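Local structure of type II secretion chaperone CpaB (Acinetobacter nosocomialis M2, 6O38) at residues G[43-48]-G[88-93]; G[67-72]-G[156-161]; G[108-113]-G[131-136]. The protein acts as a type II secretion chaperone that binds the secreted metalloprotease CpaA in a chaperone-substrate complex. All blocks are in the same frame, centred on the assembly; numbering follows the deposited sequence.

Contact 1 (G[43-48]-G[88-93]); sequences IVFNEV and FQMLEY. With SO4 (sulfate ion), chain B.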
ATOM      1  N   ILE G  43       3.514  19.804   4.295  1.00 76.55           N
ATOM      2  CA  ILE G  43       4.523  18.798   4.597  1.00 75.57           C
ATOM      3  C   ILE G  43       4.419  18.399   6.063  1.00 75.76           C
ATOM      4  O   ILE G  43       4.360  19.256   6.955  1.00 77.36           O
ATOM      5  CB  ILE G  43       5.924  19.327   4.258  1.00 75.78           C
ATOM      6  CG1 ILE G  43       6.103  19.432   2.742  1.00 75.67           C
ATOM      7  CG2 ILE G  43       6.993  18.440   4.863  1.00 74.53           C
ATOM      8  CD1 ILE G  43       7.450  19.977   2.320  1.00 75.82           C
ATOM      9  N   VAL G  44       4.396  17.094   6.319  1.00 73.18           N
ATOM     10  CA  VAL G  44       4.242  16.584   7.678  1.00 73.23           C
ATOM     11  C   VAL G  44       5.586  16.467   8.385  1.00 72.97           C
ATOM     12  O   VAL G  44       5.769  16.992   9.486  1.00 74.68           O
ATOM     13  CB  VAL G  44       3.500  15.232   7.653  1.00 70.93           C
ATOM     14  CG1 VAL G  44       3.168  14.790   9.062  1.00 70.90           C
ATOM     15  CG2 VAL G  44       2.239  15.339   6.817  1.00 70.79           C
ATOM     16  N   PHE G  45       6.546  15.776   7.772  1.00 71.50           N
ATOM     17  CA  PHE G  45       7.881  15.620   8.331  1.00 73.81           C
ATOM     18  C   PHE G  45       8.920  15.946   7.267  1.00 75.85           C
ATOM     19  O   PHE G  45       8.620  16.018   6.072  1.00 76.40           O
ATOM     20  CB  PHE G  45       8.098  14.202   8.882  1.00 72.95           C
ATOM     21  CG  PHE G  45       7.724  13.109   7.921  1.00 71.82           C
ATOM     22  CD1 PHE G  45       8.607  12.698   6.935  1.00 74.66           C
ATOM     23  CD2 PHE G  45       6.491  12.483   8.011  1.00 68.95           C
ATOM     24  CE1 PHE G  45       8.265  11.692   6.052  1.00 75.59           C
ATOM     25  CE2 PHE G  45       6.144  11.474   7.132  1.00 68.99           C
ATOM     26  CZ  PHE G  45       7.033  11.079   6.152  1.00 72.65           C
ATOM     27  N   ASN G  46      10.161  16.131   7.713  1.00 71.37           N
ATOM     28  CA  ASN G  46      11.257  16.540   6.845  1.00 74.85           C
ATOM     29  C   ASN G  46      12.456  15.627   7.050  1.00 77.24           C
ATOM     30  O   ASN G  46      12.769  15.249   8.182  1.00 77.03           O
ATOM     31  CB  ASN G  46      11.666  17.993   7.116  1.00 76.78           C
ATOM     32  CG  ASN G  46      10.593  18.983   6.719  1.00 75.36           C
ATOM     33  OD1 ASN G  46      10.055  18.922   5.615  1.00 74.33           O
ATOM     34  ND2 ASN G  46      10.273  19.903   7.622  1.00 76.26           N
ATOM     35  N   GLU G  47      13.125  15.283   5.951  1.00 71.89           N
ATOM     36  CA  GLU G  47      14.348  14.500   6.031  1.00 74.47           C
ATOM     37  C   GLU G  47      15.433  15.267   6.780  1.00 77.59           C
ATOM     38  O   GLU G  47      15.440  16.500   6.834  1.00 78.94           O
ATOM     39  CB  GLU G  47      14.859  14.139   4.636  1.00 77.00           C
ATOM     40  CG  GLU G  47      14.279  12.872   4.047  1.00 75.72           C
ATOM     41  CD  GLU G  47      15.287  12.126   3.192  1.00 78.79           C
ATOM     42  OE1 GLU G  47      16.442  11.964   3.640  1.00 80.83           O
ATOM     43  OE2 GLU G  47      14.928  11.704   2.072  1.00 79.42           O
ATOM     44  N   VAL G  48      16.366  14.515   7.356  1.00 79.84           N
ATOM     45  CA  VAL G  48      17.519  15.097   8.031  1.00 84.39           C
ATOM     46  C   VAL G  48      18.607  14.042   8.200  1.00 87.10           C
ATOM     47  O   VAL G  48      19.774  14.282   7.889  1.00 91.49           O
ATOM     48  CB  VAL G  48      17.133  15.699   9.392  1.00 84.32           C
ATOM     49  CG1 VAL G  48      16.728  14.602  10.364  1.00 82.24           C
ATOM     50  CG2 VAL G  48      18.282  16.526   9.950  1.00 89.51           C
ATOM     51  N   PHE G  88       3.304  14.316   1.900  1.00 68.75           N
ATOM     52  CA  PHE G  88       4.383  13.439   2.336  1.00 67.90           C
ATOM     53  C   PHE G  88       5.526  13.503   1.332  1.00 68.94           C
ATOM     54  O   PHE G  88       5.298  13.461   0.119  1.00 69.93           O
ATOM     55  CB  PHE G  88       3.907  11.988   2.478  1.00 66.46           C
ATOM     56  CG  PHE G  88       2.788  11.806   3.463  1.00 65.69           C
ATOM     57  CD1 PHE G  88       3.056  11.607   4.808  1.00 65.43           C
ATOM     58  CD2 PHE G  88       1.468  11.819   3.042  1.00 65.54           C
ATOM     59  CE1 PHE G  88       2.027  11.433   5.716  1.00 65.19           C
ATOM     60  CE2 PHE G  88       0.437  11.645   3.944  1.00 65.23           C
ATOM     61  CZ  PHE G  88       0.716  11.453   5.282  1.00 65.09           C
ATOM     62  N   GLN G  89       6.755  13.598   1.839  1.00 67.85           N
ATOM     63  CA  GLN G  89       7.948  13.629   0.999  1.00 68.92           C
ATOM     64  C   GLN G  89       8.933  12.579   1.499  1.00 68.10           C
ATOM     65  O   GLN G  89       9.503  12.720   2.586  1.00 67.77           O
ATOM     66  CB  GLN G  89       8.588  15.017   0.987  1.00 70.03           C
ATOM     67  CG  GLN G  89       7.894  15.999   0.057  1.00 71.58           C
ATOM     68  CD  GLN G  89       8.705  17.257  -0.176  1.00 72.81           C
ATOM     69  OE1 GLN G  89       9.651  17.545   0.557  1.00 72.34           O
ATOM     70  NE2 GLN G  89       8.342  18.013  -1.206  1.00 74.59           N
HETATM   71  N   MSE G  90       9.120  11.530   0.705  1.00 68.90           N
HETATM   72  CA  MSE G  90      10.056  10.454   1.006  1.00 68.32           C
HETATM   73  C   MSE G  90      10.858  10.122  -0.249  1.00 68.86           C
HETATM   74  O   MSE G  90      10.934   8.964  -0.659  1.00 68.57           O
HETATM   75  CB  MSE G  90       9.316   9.225   1.532  1.00 69.68           C
HETATM   76  CG  MSE G  90       8.809   9.393   2.955  1.00 68.84           C
HETATM   77 SE   MSE G  90       7.458   8.091   3.463  0.49 67.47          SE
HETATM   78  CE  MSE G  90       5.948   8.873   2.517  1.00 67.49           C
ATOM     79  N   LEU G  91      11.432  11.171  -0.849  1.00 66.87           N
ATOM     80  CA  LEU G  91      11.987  11.098  -2.200  1.00 67.37           C
ATOM     81  C   LEU G  91      12.894   9.887  -2.402  1.00 66.17           C
ATOM     82  O   LEU G  91      12.882   9.273  -3.476  1.00 66.38           O
ATOM     83  CB  LEU G  91      12.750  12.386  -2.522  1.00 67.85           C
ATOM     84  CG  LEU G  91      11.941  13.640  -2.874  1.00 69.47           C
ATOM     85  CD1 LEU G  91      11.242  14.237  -1.657  1.00 69.26           C
ATOM     86  CD2 LEU G  91      12.835  14.676  -3.543  1.00 70.07           C
ATOM     87  N   GLU G  92      13.694   9.532  -1.392  1.00 71.02           N
ATOM     88  CA  GLU G  92      14.564   8.368  -1.534  1.00 69.77           C
ATOM     89  C   GLU G  92      13.758   7.098  -1.780  1.00 69.82           C
ATOM     90  O   GLU G  92      14.216   6.201  -2.497  1.00 69.12           O
ATOM     91  CB  GLU G  92      15.444   8.199  -0.296  1.00 69.10           C
ATOM     92  CG  GLU G  92      16.540   7.154  -0.476  1.00 68.71           C
ATOM     93  CD  GLU G  92      16.976   6.522   0.830  1.00 68.91           C
ATOM     94  OE1 GLU G  92      16.486   6.952   1.896  1.00 68.96           O
ATOM     95  OE2 GLU G  92      17.805   5.588   0.790  1.00 69.44           O
ATOM     96  N   TYR G  93      12.564   7.007  -1.202  1.00 68.39           N
ATOM     97  CA  TYR G  93      11.664   5.887  -1.438  1.00 68.46           C
ATOM     98  C   TYR G  93      10.722   6.131  -2.610  1.00 69.64           C
ATOM     99  O   TYR G  93       9.847   5.297  -2.867  1.00 69.83           O
ATOM    100  CB  TYR G  93      10.849   5.592  -0.175  1.00 68.27           C
ATOM    101  CG  TYR G  93      11.686   5.184   1.016  1.00 67.68           C
ATOM    102  CD1 TYR G  93      12.913   4.556   0.846  1.00 67.10           C
ATOM    103  CD2 TYR G  93      11.249   5.429   2.311  1.00 67.68           C
ATOM    104  CE1 TYR G  93      13.682   4.183   1.934  1.00 66.85           C
ATOM    105  CE2 TYR G  93      12.010   5.059   3.405  1.00 67.70           C
ATOM    106  CZ  TYR G  93      13.225   4.435   3.210  1.00 67.42           C
ATOM    107  OH  TYR G  93      13.986   4.065   4.296  1.00 67.57           O
TER
HETATM  108  S   SO4 B 201       4.522  23.095   2.491  0.72 80.91           S
HETATM  109  O1  SO4 B 201       4.830  22.363   3.716  0.72 76.80           O
HETATM  110  O2  SO4 B 201       3.503  24.102   2.769  0.72 74.35           O
HETATM  111  O3  SO4 B 201       5.733  23.748   2.001  0.72 79.79           O
HETATM  112  O4  SO4 B 201       4.027  22.165   1.480  0.72 83.25           O
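The short strand 45-47, preceded by Ile-43 and Val-44, runs almost parallel to strand 88-90, at 19° and with axes 7.3 Å apart, too far for direct strand pairing. These are the two outermost strands of an antiparallel sheet; their approach is consistent with a sheet curled toward barrel-like closure. Between the two segments the joint is made by side chains, though just beyond it the backbones of Val-44 and Lys-87 do bond.

Phe-45 is central. Its CG lies between the backbone N and the carbonyl carbon (chi1 50°), and its ring reaches across to three consecutive residues. CE2 meets the rim of the Phe-88 ring at CD1, 3.9 Å away and near that ring's plane. On its other side CE1 lies 3.9 Å from CG of Met-90, a selenomethionine whose chain crosses the phenylalanine at about a right angle. Met-90 SE sits at the ring edge, 5.4 Å from the Phe-45 centroid, in a Met-aromatic contact. Val-44 lies alongside Phe-88 and places CG2 over one face of the ring, 4.1 Å from CE1. Met-141 packs on Val-44 and Phe-45, Ile-143 on Phe-88 and Met-90; Val-44, Phe-45, Phe-88 and Met-90 are all buried here.

Nearer the surface, Ile-43 and Gln-89 cross obliquely, with CD1 of the isoleucine 3.7 Å from OE1 of the glutamine. Gln-89 also packs on Asp-61 of the CpaA chain. At the far end Glu-47 OE2 approaches Glu-92 CB; the two carboxylates probably repel each other mildly. A sulfate, probably from the crystallisation liquor, sits beside Ile-43, whose backbone N donates to its O1 over 2.9 Å in a nearly straight bond (164°).

Contact 2 (G[67-72]-G[156-161]); sequences GMVIKY and DGVGLV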
ATOM      1  N   GLY G  67      16.924   2.981   8.271  1.00 76.54           N
ATOM      2  CA  GLY G  67      15.793   3.730   7.772  1.00 73.40           C
ATOM      3  C   GLY G  67      16.194   5.156   7.449  1.00 74.25           C
ATOM      4  O   GLY G  67      17.355   5.443   7.177  1.00 77.34           O
HETATM    5  N   MSE G  68      15.199   6.035   7.496  1.00 73.92           N
HETATM    6  CA  MSE G  68      15.374   7.429   7.114  1.00 74.59           C
HETATM    7  C   MSE G  68      14.985   8.361   8.258  1.00 73.39           C
HETATM    8  O   MSE G  68      13.809   8.469   8.608  1.00 70.60           O
HETATM    9  CB  MSE G  68      14.541   7.732   5.868  1.00 73.52           C
HETATM   10  CG  MSE G  68      14.725   9.118   5.289  1.00 74.79           C
HETATM   11 SE   MSE G  68      13.507   9.379   3.794  0.47 74.10          SE
HETATM   12  CE  MSE G  68      11.836   9.074   4.741  1.00 69.24           C
ATOM     13  N   VAL G  69      15.980   9.031   8.841  1.00 74.41           N
ATOM     14  CA  VAL G  69      15.732   9.902   9.982  1.00 74.53           C
ATOM     15  C   VAL G  69      14.980  11.145   9.527  1.00 73.13           C
ATOM     16  O   VAL G  69      15.281  11.728   8.476  1.00 74.22           O
ATOM     17  CB  VAL G  69      17.056  10.274  10.670  1.00 79.23           C
ATOM     18  CG1 VAL G  69      16.798  10.775  12.085  1.00 79.51           C
ATOM     19  CG2 VAL G  69      18.005   9.085  10.676  1.00 81.47           C
ATOM     20  N   ILE G  70      13.991  11.562  10.321  1.00 73.36           N
ATOM     21  CA  ILE G  70      13.151  12.705   9.988  1.00 72.86           C
ATOM     22  C   ILE G  70      12.893  13.536  11.237  1.00 75.04           C
ATOM     23  O   ILE G  70      12.955  13.047  12.367  1.00 76.95           O
ATOM     24  CB  ILE G  70      11.805  12.280   9.355  1.00 70.77           C
ATOM     25  CG1 ILE G  70      11.107  11.230  10.224  1.00 70.57           C
ATOM     26  CG2 ILE G  70      12.012  11.779   7.932  1.00 69.08           C
ATOM     27  CD1 ILE G  70       9.997  11.779  11.098  1.00 70.94           C
ATOM     28  N   LYS G  71      12.598  14.814  11.012  1.00 75.12           N
ATOM     29  CA  LYS G  71      12.151  15.718  12.061  1.00 76.85           C
ATOM     30  C   LYS G  71      10.652  15.945  11.915  1.00 75.61           C
ATOM     31  O   LYS G  71      10.129  16.002  10.799  1.00 73.77           O
ATOM     32  CB  LYS G  71      12.901  17.051  11.998  1.00 77.54           C
ATOM     33  CG  LYS G  71      12.562  18.003  13.135  1.00 79.55           C
ATOM     34  CD  LYS G  71      13.580  19.126  13.252  1.00 82.87           C
ATOM     35  CE  LYS G  71      13.286  20.001  14.460  1.00 86.39           C
ATOM     36  NZ  LYS G  71      14.360  21.004  14.699  1.00 90.77           N
ATOM     37  N   TYR G  72       9.963  16.070  13.047  1.00 77.14           N
ATOM     38  CA  TYR G  72       8.509  16.101  13.055  1.00 76.06           C
ATOM     39  C   TYR G  72       8.008  17.106  14.080  1.00 78.03           C
ATOM     40  O   TYR G  72       8.550  17.208  15.183  1.00 80.34           O
ATOM     41  CB  TYR G  72       7.944  14.708  13.356  1.00 75.08           C
ATOM     42  CG  TYR G  72       6.459  14.673  13.622  1.00 74.51           C
ATOM     43  CD1 TYR G  72       5.546  15.012  12.633  1.00 72.73           C
ATOM     44  CD2 TYR G  72       5.969  14.279  14.860  1.00 76.11           C
ATOM     45  CE1 TYR G  72       4.187  14.974  12.875  1.00 72.47           C
ATOM     46  CE2 TYR G  72       4.615  14.235  15.109  1.00 75.84           C
ATOM     47  CZ  TYR G  72       3.729  14.582  14.115  1.00 73.98           C
ATOM     48  OH  TYR G  72       2.379  14.536  14.366  1.00 73.99           O
ATOM     49  N   ASP G 156       9.527  12.642  20.584  1.00 73.55           N
ATOM     50  CA  ASP G 156      10.091  13.946  20.949  1.00 76.51           C
ATOM     51  C   ASP G 156      10.626  14.694  19.727  1.00 77.52           C
ATOM     52  O   ASP G 156      11.726  15.249  19.740  1.00 79.57           O
ATOM     53  CB  ASP G 156      11.175  13.796  22.019  1.00 77.72           C
ATOM     54  CG  ASP G 156      10.636  13.244  23.323  1.00 77.24           C
ATOM     55  OD1 ASP G 156       9.468  13.541  23.659  1.00 77.45           O
ATOM     56  OD2 ASP G 156      11.377  12.515  24.015  1.00 76.91           O
ATOM     57  N   GLY G 157       9.829  14.708  18.658  1.00 75.81           N
ATOM     58  CA  GLY G 157      10.143  15.485  17.478  1.00 76.87           C
ATOM     59  C   GLY G 157      11.083  14.835  16.488  1.00 75.89           C
ATOM     60  O   GLY G 157      11.216  15.340  15.366  1.00 76.49           O
ATOM     61  N   VAL G 158      11.741  13.738  16.853  1.00 75.07           N
ATOM     62  CA  VAL G 158      12.632  13.014  15.956  1.00 74.53           C
ATOM     63  C   VAL G 158      12.052  11.624  15.732  1.00 71.96           C
ATOM     64  O   VAL G 158      11.504  11.014  16.657  1.00 71.35           O
ATOM     65  CB  VAL G 158      14.071  12.941  16.515  1.00 76.42           C
ATOM     66  CG1 VAL G 158      14.097  12.261  17.877  1.00 75.80           C
ATOM     67  CG2 VAL G 158      15.000  12.235  15.534  1.00 76.48           C
ATOM     68  N   GLY G 159      12.156  11.133  14.499  1.00 70.74           N
ATOM     69  CA  GLY G 159      11.535   9.875  14.146  1.00 69.71           C
ATOM     70  C   GLY G 159      12.315   9.140  13.077  1.00 70.59           C
ATOM     71  O   GLY G 159      13.340   9.614  12.583  1.00 71.81           O
ATOM     72  N   LEU G 160      11.808   7.960  12.727  1.00 66.91           N
ATOM     73  CA  LEU G 160      12.452   7.085  11.757  1.00 69.15           C
ATOM     74  C   LEU G 160      11.399   6.504  10.827  1.00 68.61           C
ATOM     75  O   LEU G 160      10.420   5.911  11.289  1.00 67.96           O
ATOM     76  CB  LEU G 160      13.217   5.955  12.457  1.00 71.91           C
ATOM     77  CG  LEU G 160      14.031   5.010  11.569  1.00 74.33           C
ATOM     78  CD1 LEU G 160      15.180   5.750  10.902  1.00 73.97           C
ATOM     79  CD2 LEU G 160      14.544   3.826  12.376  1.00 77.24           C
ATOM     80  N   VAL G 161      11.603   6.675   9.524  1.00 68.71           N
ATOM     81  CA  VAL G 161      10.743   6.091   8.503  1.00 68.61           C
ATOM     82  C   VAL G 161      11.519   4.991   7.799  1.00 71.11           C
ATOM     83  O   VAL G 161      12.711   5.144   7.509  1.00 72.30           O
ATOM     84  CB  VAL G 161      10.240   7.138   7.491  1.00 67.19           C
ATOM     85  CG1 VAL G 161       8.785   6.878   7.142  1.00 66.01           C
ATOM     86  CG2 VAL G 161      10.406   8.531   8.049  1.00 65.75           C
TER
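Ile-70 and Val-161 meet on the buried face of the sheet at about a right angle, CG1 of the isoleucine 3.5 Å from CG2 of the valine. Ile-70 takes the less common setting in which CG1 stands between the backbone N and the carbonyl carbon (chi1 52°), so CG1 is carried toward the neighbouring strand while CG2 also touches the valine methyl. Beyond CG1, CD1 lies over the backbone of Gly-159, 3.9 Å from its CA, where the partner has no side chain. Met-68, a selenomethionine, lies alongside Val-161 pointing the same way; its chain is extended to SE and then bends (chi3 59°), setting CE 3.6 Å from Val-161 CG2.

The two strands are antiparallel neighbours in the sheet, and side chains alternate between its faces. Ile-70 N and Gly-159 N each donate to the other residue's carbonyl, as do Met-68 and Val-161; Tyr-72 N donates to Gly-157 O over 2.7 Å at the end of the pairing.

The opposite face carries Val-69, Lys-71, Val-158 and Leu-160. Val-69 and Val-158 lie side by side, CG1 to CG2 4.2 Å, a loose contact. Leu-160 instead turns CD1 over the backbone of the other strand, 3.4 Å from Met-68 N. Lys-71 is extended throughout, and only its root approaches, CG being 3.7 Å from Gly-157 O. Of the Tyr-72 side chain only CB comes near: the ring leads away past Ile-154, Thr-139 and Met-141, and its OH probably hydrogen-bonds to Gln-132 OE1.

Contact 3 (G[108-113]-G[131-136]); sequences DQDIVR and TQSQKD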
ATOM      1  N   ASP G 108      -8.661   7.428  22.755  1.00 79.42           N
ATOM      2  CA  ASP G 108      -8.720   7.445  24.220  1.00 82.61           C
ATOM      3  C   ASP G 108      -8.540   8.906  24.633  1.00 84.09           C
ATOM      4  O   ASP G 108      -8.545   9.800  23.778  1.00 82.67           O
ATOM      5  CB  ASP G 108      -7.700   6.483  24.844  1.00 83.78           C
ATOM      6  CG  ASP G 108      -6.253   6.912  24.629  1.00 83.92           C
ATOM      7  OD1 ASP G 108      -6.007   7.958  23.999  1.00 82.95           O
ATOM      8  OD2 ASP G 108      -5.351   6.175  25.088  1.00 85.43           O
ATOM      9  N   GLN G 109      -8.388   9.174  25.937  1.00 86.59           N
ATOM     10  CA  GLN G 109      -8.185  10.565  26.347  1.00 88.25           C
ATOM     11  C   GLN G 109      -6.868  11.135  25.836  1.00 86.84           C
ATOM     12  O   GLN G 109      -6.741  12.356  25.692  1.00 87.31           O
ATOM     13  CB  GLN G 109      -8.254  10.731  27.865  1.00 92.09           C
ATOM     14  CG  GLN G 109      -9.628  10.598  28.480  1.00 94.37           C
ATOM     15  CD  GLN G 109      -9.583  10.908  29.967  1.00 98.35           C
ATOM     16  OE1 GLN G 109      -8.516  11.209  30.503  1.00 99.32           O
ATOM     17  NE2 GLN G 109     -10.734  10.865  30.632  1.00100.94           N
ATOM     18  N   ASP G 110      -5.883  10.286  25.538  1.00 85.33           N
ATOM     19  CA  ASP G 110      -4.556  10.784  25.213  1.00 84.71           C
ATOM     20  C   ASP G 110      -4.141  10.589  23.761  1.00 81.27           C
ATOM     21  O   ASP G 110      -3.247  11.303  23.293  1.00 80.77           O
ATOM     22  CB  ASP G 110      -3.520  10.113  26.126  1.00 86.49           C
ATOM     23  CG  ASP G 110      -2.106  10.555  25.828  1.00 86.31           C
ATOM     24  OD1 ASP G 110      -1.832  11.768  25.926  1.00 87.44           O
ATOM     25  OD2 ASP G 110      -1.276   9.688  25.487  1.00 85.25           O
ATOM     26  N   ILE G 111      -4.777   9.679  23.030  1.00 79.12           N
ATOM     27  CA  ILE G 111      -4.352   9.309  21.685  1.00 76.00           C
ATOM     28  C   ILE G 111      -5.461   9.673  20.705  1.00 74.33           C
ATOM     29  O   ILE G 111      -6.631   9.341  20.927  1.00 74.89           O
ATOM     30  CB  ILE G 111      -4.003   7.813  21.595  1.00 74.99           C
ATOM     31  CG1 ILE G 111      -2.897   7.476  22.596  1.00 77.29           C
ATOM     32  CG2 ILE G 111      -3.569   7.453  20.195  1.00 72.70           C
ATOM     33  CD1 ILE G 111      -2.616   5.993  22.715  1.00 77.96           C
ATOM     34  N   VAL G 112      -5.088  10.362  19.629  1.00 73.57           N
ATOM     35  CA  VAL G 112      -5.998  10.728  18.551  1.00 71.28           C
ATOM     36  C   VAL G 112      -5.424  10.187  17.251  1.00 69.91           C
ATOM     37  O   VAL G 112      -4.208  10.233  17.035  1.00 70.79           O
ATOM     38  CB  VAL G 112      -6.195  12.259  18.474  1.00 72.07           C
ATOM     39  CG1 VAL G 112      -7.077  12.635  17.296  1.00 70.60           C
ATOM     40  CG2 VAL G 112      -6.781  12.785  19.776  1.00 75.13           C
ATOM     41  N   ARG G 113      -6.296   9.667  16.388  1.00 69.48           N
ATOM     42  CA  ARG G 113      -5.894   9.107  15.105  1.00 67.21           C
ATOM     43  C   ARG G 113      -6.473   9.943  13.973  1.00 65.35           C
ATOM     44  O   ARG G 113      -7.682  10.191  13.936  1.00 65.17           O
ATOM     45  CB  ARG G 113      -6.356   7.653  14.964  1.00 66.42           C
ATOM     46  CG  ARG G 113      -5.806   6.960  13.726  1.00 64.69           C
ATOM     47  CD  ARG G 113      -6.464   5.610  13.479  1.00 64.08           C
ATOM     48  NE  ARG G 113      -6.960   4.981  14.700  1.00 65.79           N
ATOM     49  CZ  ARG G 113      -6.294   4.059  15.389  1.00 67.58           C
ATOM     50  NH1 ARG G 113      -5.097   3.658  14.981  1.00 68.18           N
ATOM     51  NH2 ARG G 113      -6.822   3.538  16.488  1.00 68.94           N
ATOM     52  N   THR G 131      -1.427   8.341  14.152  1.00 65.28           N
ATOM     53  CA  THR G 131      -1.915   8.100  15.502  1.00 65.10           C
ATOM     54  C   THR G 131      -0.898   8.677  16.477  1.00 67.81           C
ATOM     55  O   THR G 131       0.279   8.299  16.447  1.00 69.61           O
ATOM     56  CB  THR G 131      -2.129   6.607  15.745  1.00 64.18           C
ATOM     57  OG1 THR G 131      -2.694   6.012  14.570  1.00 61.72           O
ATOM     58  CG2 THR G 131      -3.092   6.397  16.889  1.00 63.67           C
ATOM     59  N   GLN G 132      -1.352   9.584  17.338  1.00 68.48           N
ATOM     60  CA  GLN G 132      -0.461  10.433  18.114  1.00 70.82           C
ATOM     61  C   GLN G 132      -0.891  10.461  19.572  1.00 71.73           C
ATOM     62  O   GLN G 132      -2.067  10.688  19.873  1.00 71.09           O
ATOM     63  CB  GLN G 132      -0.451  11.855  17.547  1.00 71.38           C
ATOM     64  CG  GLN G 132       0.432  12.832  18.294  1.00 73.98           C
ATOM     65  CD  GLN G 132       0.695  14.090  17.494  1.00 75.01           C
ATOM     66  OE1 GLN G 132       1.250  14.038  16.396  1.00 74.96           O
ATOM     67  NE2 GLN G 132       0.284  15.231  18.035  1.00 76.40           N
ATOM     68  N   SER G 133       0.063  10.232  20.467  1.00 71.84           N
ATOM     69  CA  SER G 133      -0.144  10.409  21.896  1.00 73.41           C
ATOM     70  C   SER G 133       0.337  11.792  22.311  1.00 75.20           C
ATOM     71  O   SER G 133       1.379  12.262  21.845  1.00 76.13           O
ATOM     72  CB  SER G 133       0.600   9.337  22.698  1.00 74.99           C
ATOM     73  OG  SER G 133       0.670   9.677  24.072  1.00 77.14           O
ATOM     74  N   GLN G 134      -0.441  12.454  23.166  1.00 74.95           N
ATOM     75  CA  GLN G 134      -0.072  13.782  23.638  1.00 77.48           C
ATOM     76  C   GLN G 134       0.823  13.716  24.872  1.00 79.89           C
ATOM     77  O   GLN G 134       1.816  14.444  24.959  1.00 82.04           O
ATOM     78  CB  GLN G 134      -1.319  14.625  23.920  1.00 79.56           C
ATOM     79  CG  GLN G 134      -0.982  16.030  24.394  1.00 83.91           C
ATOM     80  CD  GLN G 134      -0.621  16.951  23.243  1.00 84.20           C
ATOM     81  OE1 GLN G 134      -0.887  16.644  22.082  1.00 81.28           O
ATOM     82  NE2 GLN G 134      -0.004  18.085  23.562  1.00 88.00           N
ATOM     83  N   LYS G 135       0.471  12.865  25.840  1.00 78.81           N
ATOM     84  CA  LYS G 135       1.237  12.776  27.080  1.00 81.18           C
ATOM     85  C   LYS G 135       2.692  12.428  26.792  1.00 80.62           C
ATOM     86  O   LYS G 135       3.610  13.156  27.183  1.00 83.36           O
ATOM     87  CB  LYS G 135       0.597  11.739  28.009  1.00 80.62           C
ATOM     88  CG  LYS G 135       1.434  11.348  29.219  1.00 82.80           C
ATOM     89  CD  LYS G 135       0.731  10.275  30.046  1.00 82.71           C
ATOM     90  CE  LYS G 135       1.590   9.801  31.210  1.00 85.28           C
ATOM     91  NZ  LYS G 135       1.792  10.864  32.230  1.00 88.31           N
ATOM     92  N   ASP G 136       2.921  11.318  26.101  1.00 78.13           N
ATOM     93  CA  ASP G 136       4.230  11.018  25.539  1.00 77.88           C
ATOM     94  C   ASP G 136       4.256  11.537  24.107  1.00 76.45           C
ATOM     95  O   ASP G 136       3.404  11.163  23.295  1.00 74.11           O
ATOM     96  CB  ASP G 136       4.514   9.517  25.575  1.00 76.99           C
ATOM     97  CG  ASP G 136       3.932   8.845  26.799  1.00 78.05           C
ATOM     98  OD1 ASP G 136       3.926   9.475  27.877  1.00 80.18           O
ATOM     99  OD2 ASP G 136       3.470   7.691  26.681  1.00 77.28           O
TER
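Asp-110, with CG anti to the backbone N (chi1 179°), carries its carboxylate across to the turn that follows the partner strand, at the open end of the antiparallel beta hairpin formed by strands 111-118 and 127-133. OD1 accepts from Lys-135 N at 2.6 Å through its syn lone pair, and more weakly from Gln-134 N. The same Gln-134 N donates to the backbone O of Asp-110 at 3.0 Å, so main chain and side chain of one residue together hold the turn. OD2 faces Ser-133 OG, at a modelled separation too short to interpret, and is hydrogen-bonded to Ser-392 OG of the CpaA chain.

Val-112 and Gln-132 continue the pairing with two reciprocal backbone bonds. On the face bearing Ile-111, Arg-113, Thr-131 and Ser-133, the Thr-131 methyl is shared: the Ile-111 side chain lies aslant to that of Thr-131, CG2 of the one 3.5 Å from CG2 of the other. Arg-113 runs beside the threonine in the same direction and bends at chi3. Its NH1 makes a salt bridge to Glu-400 of the CpaA chain, whose OE2 also accepts from Thr-131 OG1. Thr-131 CG2 stands 3.9 Å above one face of the guanidinium, displaced toward the rim.

The three contacts lie on one antiparallel sheet. Contacts 1 and 2, with centres about 10 Å apart, share a seam: strand 45-47 pairs with strand 68-72, Asn-46 O lying 2.9 Å from Lys-71 N and Val-48 N 3.2 Å from Val-69 O, both probable hydrogen bonds. Contact 3 lies about 18 Å from contact 2 between centres, yet they touch where Tyr-72 OH lies 2.4 Å from Gln-132 OE1, a doubtfully short distance. Contacts 1 and 3 are on opposite sides of the chain's centre, about 23 Å apart by centres and about 8 Å by nearest atoms. Both touch the CpaA chain, contact 1 by packing and contact 3 through polar bonds, whereas contact 2 does not.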